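Local coordinates for protein oxygen-independent coproporphyrinogen III oxidase (Escherichia coli, PDB 1OLT) that catalyses the anaerobic oxidative decarboxylation of two propionate groups of coproporphyrinogen III to vinyl groups, using a [4Fe-4S] cluster and S-adenosylmethionine in heme biosynthesis, at residues Asp157-Ala161 with Glu162-Arg166; Lys254-Asp257 with Ala258-Pro261. All blocks are in the same frame, centred on the assembly; numbering follows the deposited sequence.

Contact 1 (Asp157-Ala161 with Glu162-Arg166)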
ATOM      1  N   ASP A 157      17.187   4.621  16.063  1.00 12.83           N
ATOM      2  CA  ASP A 157      18.508   3.982  16.139  1.00 13.26           C
ATOM      3  C   ASP A 157      18.358   2.455  16.337  1.00 13.27           C
ATOM      4  O   ASP A 157      19.060   1.684  15.737  1.00 11.98           O
ATOM      5  CB  ASP A 157      19.371   4.562  17.234  1.00 14.21           C
ATOM      6  CG  ASP A 157      19.524   6.097  17.085  1.00 16.38           C
ATOM      7  OD1 ASP A 157      18.630   6.872  17.471  1.00 17.44           O
ATOM      8  OD2 ASP A 157      20.487   6.565  16.550  1.00 20.74           O
ATOM      9  N   HIS A 158      17.427   2.050  17.157  1.00 12.44           N
ATOM     10  CA  HIS A 158      17.206   0.634  17.403  1.00 12.79           C
ATOM     11  C   HIS A 158      16.701  -0.071  16.150  1.00 12.64           C
ATOM     12  O   HIS A 158      17.163  -1.163  15.834  1.00 11.91           O
ATOM     13  CB  HIS A 158      16.193   0.446  18.468  1.00 13.42           C
ATOM     14  CG  HIS A 158      16.042  -0.982  18.911  1.00 13.96           C
ATOM     15  ND1 HIS A 158      16.981  -1.614  19.680  1.00 15.32           N
ATOM     16  CD2 HIS A 158      15.060  -1.887  18.697  1.00 16.22           C
ATOM     17  CE1 HIS A 158      16.596  -2.853  19.939  1.00 16.40           C
ATOM     18  NE2 HIS A 158      15.418  -3.045  19.355  1.00 16.66           N
ATOM     19  N   LEU A 159      15.765   0.542  15.412  1.00 13.01           N
ATOM     20  CA  LEU A 159      15.302  -0.030  14.147  1.00 12.75           C
ATOM     21  C   LEU A 159      16.453  -0.193  13.151  1.00 12.89           C
ATOM     22  O   LEU A 159      16.582  -1.203  12.453  1.00 11.46           O
ATOM     23  CB  LEU A 159      14.185   0.827  13.507  1.00 14.01           C
ATOM     24  CG  LEU A 159      12.926   0.874  14.376  1.00 14.00           C
ATOM     25  CD1 LEU A 159      12.021   1.976  13.939  1.00 13.41           C
ATOM     26  CD2 LEU A 159      12.235  -0.473  14.287  1.00 14.50           C
ATOM     27  N   ARG A 160      17.252   0.840  13.035  1.00 13.57           N
ATOM     28  CA  ARG A 160      18.426   0.761  12.217  1.00 15.25           C
ATOM     29  C   ARG A 160      19.381  -0.381  12.630  1.00 15.68           C
ATOM     30  O   ARG A 160      19.903  -1.133  11.774  1.00 16.12           O
ATOM     31  CB  ARG A 160      19.138   2.061  12.321  1.00 15.43           C
ATOM     32  CG  ARG A 160      19.880   2.308  11.189  1.00 21.08           C
ATOM     33  CD  ARG A 160      19.070   2.899   9.964  1.00 22.54           C
ATOM     34  NE  ARG A 160      20.165   3.042   8.985  1.00 22.07           N
ATOM     35  CZ  ARG A 160      20.559   2.060   8.195  1.00 26.16           C
ATOM     36  NH1 ARG A 160      19.891   0.892   8.143  1.00 28.67           N
ATOM     37  NH2 ARG A 160      21.577   2.247   7.414  1.00 27.92           N
ATOM     38  N   ALA A 161      19.607  -0.543  13.928  1.00 14.93           N
ATOM     39  CA  ALA A 161      20.491  -1.613  14.397  1.00 15.67           C
ATOM     40  C   ALA A 161      19.864  -2.959  14.095  1.00 14.94           C
ATOM     41  O   ALA A 161      20.587  -3.910  13.892  1.00 16.50           O
ATOM     42  CB  ALA A 161      20.845  -1.495  15.984  1.00 14.85           C
ATOM     43  N   GLU A 162      18.549  -3.033  14.053  1.00 13.88           N
ATOM     44  CA  GLU A 162      17.845  -4.270  13.671  1.00 14.95           C
ATOM     45  C   GLU A 162      17.760  -4.495  12.178  1.00 15.76           C
ATOM     46  O   GLU A 162      17.313  -5.531  11.761  1.00 16.57           O
ATOM     47  CB  GLU A 162      16.434  -4.334  14.276  1.00 15.12           C
ATOM     48  CG  GLU A 162      16.419  -4.393  15.788  1.00 16.17           C
ATOM     49  CD  GLU A 162      16.872  -5.762  16.366  1.00 19.94           C
ATOM     50  OE1 GLU A 162      16.899  -6.761  15.620  1.00 18.20           O
ATOM     51  OE2 GLU A 162      17.199  -5.811  17.565  1.00 20.74           O
ATOM     52  N   GLY A 163      18.235  -3.546  11.371  1.00 15.40           N
ATOM     53  CA  GLY A 163      18.423  -3.755   9.943  1.00 15.19           C
ATOM     54  C   GLY A 163      17.315  -3.044   9.142  1.00 14.06           C
ATOM     55  O   GLY A 163      17.298  -3.141   7.914  1.00 13.15           O
ATOM     56  N   PHE A 164      16.449  -2.291   9.807  1.00 12.32           N
ATOM     57  CA  PHE A 164      15.463  -1.500   9.021  1.00 13.21           C
ATOM     58  C   PHE A 164      16.175  -0.417   8.225  1.00 13.16           C
ATOM     59  O   PHE A 164      17.061   0.231   8.750  1.00 13.07           O
ATOM     60  CB  PHE A 164      14.395  -0.904   9.896  1.00 13.00           C
ATOM     61  CG  PHE A 164      13.393  -1.915  10.397  1.00 14.78           C
ATOM     62  CD1 PHE A 164      13.625  -2.629  11.566  1.00 14.39           C
ATOM     63  CD2 PHE A 164      12.237  -2.182   9.695  1.00 14.97           C
ATOM     64  CE1 PHE A 164      12.701  -3.520  12.005  1.00 13.82           C
ATOM     65  CE2 PHE A 164      11.336  -3.142  10.139  1.00 15.05           C
ATOM     66  CZ  PHE A 164      11.561  -3.772  11.307  1.00 13.08           C
ATOM     67  N   ASN A 165      15.822  -0.272   6.958  1.00 13.41           N
ATOM     68  CA  ASN A 165      16.433   0.752   6.071  1.00 14.01           C
ATOM     69  C   ASN A 165      15.454   1.707   5.361  1.00 14.89           C
ATOM     70  O   ASN A 165      15.898   2.633   4.615  1.00 15.14           O
ATOM     71  CB  ASN A 165      17.416   0.113   5.078  1.00 14.40           C
ATOM     72  CG  ASN A 165      16.853  -1.118   4.356  1.00 15.84           C
ATOM     73  OD1 ASN A 165      15.675  -1.204   4.027  1.00 13.76           O
ATOM     74  ND2 ASN A 165      17.727  -2.054   4.078  1.00 16.47           N
ATOM     75  N   ARG A 166      14.162   1.441   5.539  0.80 14.88           N
ATOM     76  CA  ARG A 166      13.142   2.293   5.041  0.80 15.46           C
ATOM     77  C   ARG A 166      12.032   2.487   6.041  0.80 14.53           C
ATOM     78  O   ARG A 166      11.637   1.595   6.720  0.80 13.45           O
ATOM     79  CB  ARG A 166      12.508   1.724   3.818  0.80 16.71           C
ATOM     80  CG  ARG A 166      13.501   1.278   2.826  0.80 20.69           C
ATOM     81  CD  ARG A 166      13.012   1.306   1.490  0.80 26.47           C
ATOM     82  NE  ARG A 166      14.113   1.307   0.532  0.80 28.86           N
ATOM     83  CZ  ARG A 166      13.917   1.072  -0.721  0.80 31.12           C
ATOM     84  NH1 ARG A 166      12.661   0.865  -1.141  0.80 31.48           N
ATOM     85  NH2 ARG A 166      14.965   1.054  -1.569  0.80 32.53           N
TER
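R160 reaches forward past the end of helix 154-161 and gives NH1 to the carbonyl oxygen of F164, with NH1 and O 3.0 Å apart. The N-H...O angle is 146°, and the acceptor is tilted a little from the guanidinium plane, near its edge. With CG anti to the backbone N (chi1 -153°) and a bend at chi2, the chain folds back over the turn instead of running away from it. NE of R160 is taken by the carbonyl of I201, so one guanidinium holds two loop carbonyls. A methionine in its place would probably leave both the F164 and I201 carbonyls without this donor and the turn less firmly tied.

E162 N keeps an ordinary i to i+4 helical bond to H158 O at 2.9 Å; beyond it the bonds cross, F164 N reaching back five residues to L159 O at 2.9 Å and G163 N three to R160 O. This crossed pair, with positive phi at G163 (105°), makes a Schellman motif, which here ends the helix of a beta-alpha unit in the radical SAM core and turns the chain into strand 166-172.

On the flank, CG of E162 sits over one face of the H158 ring, 4.2 Å from its centroid, in a CH-pi contact. OE2 of E162 is hydrogen-bonded to S124, while H158 NE2 has weak hydrogen bonds to S124 OG and K120 O; N165 is held by strand 140-146 through both amide atoms, OD1 to I142 N and ND2 to A140 O. On the buried side, CD2 of L159 meets CD1 of F164 at 3.7 Å, while the other contacts of the F164 ring include an edge-to-face pairing with W110.

Contact 2 (Lys254-Asp257 with Ala258-Pro261)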
ATOM      1  N   LYS A 254     -17.584  10.127  14.564  0.80 15.68           N
ATOM      2  CA  LYS A 254     -17.213  11.337  15.325  0.80 16.81           C
ATOM      3  C   LYS A 254     -16.879  12.492  14.447  0.80 16.81           C
ATOM      4  O   LYS A 254     -16.704  13.597  14.949  0.80 18.07           O
ATOM      5  CB  LYS A 254     -16.022  11.019  16.260  0.80 17.25           C
ATOM      6  CG  LYS A 254     -16.446  10.051  17.356  0.80 20.23           C
ATOM      7  CD  LYS A 254     -15.626  10.125  18.634  0.80 23.20           C
ATOM      8  CE  LYS A 254     -16.394   9.544  19.851  0.80 22.92           C
ATOM      9  NZ  LYS A 254     -16.632  10.622  20.826  0.80 22.14           N
ATOM     10  N   ILE A 255     -16.749  12.248  13.138  1.00 16.18           N
ATOM     11  CA  ILE A 255     -16.501  13.282  12.175  1.00 17.01           C
ATOM     12  C   ILE A 255     -17.869  13.793  11.677  1.00 18.87           C
ATOM     13  O   ILE A 255     -18.716  13.036  11.312  1.00 19.75           O
ATOM     14  CB  ILE A 255     -15.592  12.724  11.042  1.00 16.22           C
ATOM     15  CG1 ILE A 255     -14.179  12.519  11.583  1.00 14.66           C
ATOM     16  CG2 ILE A 255     -15.552  13.639   9.855  1.00 17.15           C
ATOM     17  CD1 ILE A 255     -13.253  11.856  10.641  1.00 15.62           C
ATOM     18  N   LYS A 256     -18.064  15.100  11.719  0.50 19.82           N
ATOM     19  CA  LYS A 256     -19.270  15.731  11.198  0.50 20.89           C
ATOM     20  C   LYS A 256     -19.185  15.818   9.655  0.50 20.83           C
ATOM     21  O   LYS A 256     -18.260  16.424   9.095  0.50 19.23           O
ATOM     22  CB  LYS A 256     -19.448  17.167  11.762  0.50 21.50           C
ATOM     23  CG  LYS A 256     -19.953  17.318  13.213  0.50 23.27           C
ATOM     24  CD  LYS A 256     -21.270  16.557  13.490  0.50 24.13           C
ATOM     25  CE  LYS A 256     -22.009  17.110  14.705  0.50 25.21           C
ATOM     26  NZ  LYS A 256     -23.489  16.982  14.578  0.50 25.68           N
ATOM     27  N   ASP A 257     -20.155  15.218   8.980  1.00 20.58           N
ATOM     28  CA  ASP A 257     -20.240  15.289   7.519  1.00 22.30           C
ATOM     29  C   ASP A 257     -20.256  16.747   7.008  1.00 22.15           C
ATOM     30  O   ASP A 257     -19.628  17.074   6.019  1.00 22.49           O
ATOM     31  CB  ASP A 257     -21.516  14.540   7.050  1.00 24.04           C
ATOM     32  CG  ASP A 257     -21.336  13.030   7.086  1.00 27.32           C
ATOM     33  OD1 ASP A 257     -20.719  12.449   8.007  1.00 31.94           O
ATOM     34  OD2 ASP A 257     -21.768  12.334   6.177  1.00 36.96           O
ATOM     35  N   ALA A 258     -20.900  17.629   7.726  1.00 21.86           N
ATOM     36  CA  ALA A 258     -20.915  19.019   7.336  1.00 22.10           C
ATOM     37  C   ALA A 258     -19.575  19.732   7.351  1.00 21.74           C
ATOM     38  O   ALA A 258     -19.449  20.782   6.720  1.00 21.35           O
ATOM     39  CB  ALA A 258     -21.965  19.810   8.192  1.00 22.91           C
ATOM     40  N   ASP A 259     -18.581  19.219   8.075  1.00 21.33           N
ATOM     41  CA  ASP A 259     -17.240  19.833   8.086  1.00 20.80           C
ATOM     42  C   ASP A 259     -16.414  19.398   6.884  1.00 19.92           C
ATOM     43  O   ASP A 259     -15.332  19.959   6.626  1.00 18.87           O
ATOM     44  CB  ASP A 259     -16.424  19.431   9.310  1.00 21.03           C
ATOM     45  CG  ASP A 259     -16.987  19.969  10.622  1.00 23.83           C
ATOM     46  OD1 ASP A 259     -17.775  20.930  10.588  1.00 21.34           O
ATOM     47  OD2 ASP A 259     -16.660  19.459  11.734  1.00 22.79           O
ATOM     48  N   LEU A 260     -16.851  18.348   6.193  1.00 19.40           N
ATOM     49  CA  LEU A 260     -16.039  17.832   5.083  1.00 18.31           C
ATOM     50  C   LEU A 260     -16.054  18.827   3.960  1.00 18.58           C
ATOM     51  O   LEU A 260     -17.039  19.485   3.698  1.00 17.34           O
ATOM     52  CB  LEU A 260     -16.527  16.460   4.611  1.00 17.80           C
ATOM     53  CG  LEU A 260     -16.535  15.340   5.688  1.00 16.13           C
ATOM     54  CD1 LEU A 260     -17.087  14.066   5.084  1.00 19.48           C
ATOM     55  CD2 LEU A 260     -15.210  15.118   6.278  1.00 12.78           C
ATOM     56  N   PRO A 261     -14.949  18.931   3.262  1.00 19.00           N
ATOM     57  CA  PRO A 261     -14.920  19.818   2.087  1.00 18.55           C
ATOM     58  C   PRO A 261     -15.856  19.398   0.949  1.00 18.45           C
ATOM     59  O   PRO A 261     -16.079  18.210   0.723  1.00 17.39           O
ATOM     60  CB  PRO A 261     -13.451  19.778   1.643  1.00 18.62           C
ATOM     61  CG  PRO A 261     -12.831  18.687   2.359  1.00 18.32           C
ATOM     62  CD  PRO A 261     -13.668  18.259   3.518  1.00 17.98           C
TER
HETATM   63  O   HOH W   1     -15.745  16.891  12.135  1.00 23.02           O
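D259 N donates to K256 O at 3.0 Å and L260 N to D257 O at 3.1 Å, two successive i to i+3 bonds that define a short 3-10 turn. The N-H...O angles, 149° at D259 and 155° at L260, support both bonds. A water adds a third link: it accepts from K256 N and donates to OD2 of D259, at 2.8 Å from OD2. With CG of D259 beside its own backbone N (chi1 -67°), the carboxylate is turned back toward K256, where OD2 lies 3.6 Å from CB. D257 directs its carboxylate elsewhere, OD1 bonding to NE2 of H244. Packing is slight: the side chains of I255 and L260 meet at about a right angle, CG2 of I255 against CD2 of L260 at 3.9 Å, and CB and CG of L260 lie against D257 O. The turn belongs to the loop between strand 236-241 and helix 263-279. Its cohesion across the two segments therefore comes chiefly from backbone bonds and one water bridge, with a single apolar side-chain contact, at the buried I255, which also packs on Y242.

How the contacts relate
Contacts 1 and 2 are both local turns within the radical SAM core, but they are far apart: their centres are 39 Å apart and their nearest atoms about 27 Å, with no touch between them. Contact 1 closes before contact 2 opens along the chain. Their distances to the cofactors differ. In contact 1 the side chain of L159 is about 12 Å from a bound S-adenosylmethionine, and that of F164 about 9 Å from the side chain of E145, a residue that binds one of the two S-adenosylmethionines. In contact 2 the I255 side chain comes about 4 Å from that of the S-adenosylmethionine-binding F68, about 8 Å from a bound S-adenosylmethionine and about 11 Å from the iron-sulfur cluster.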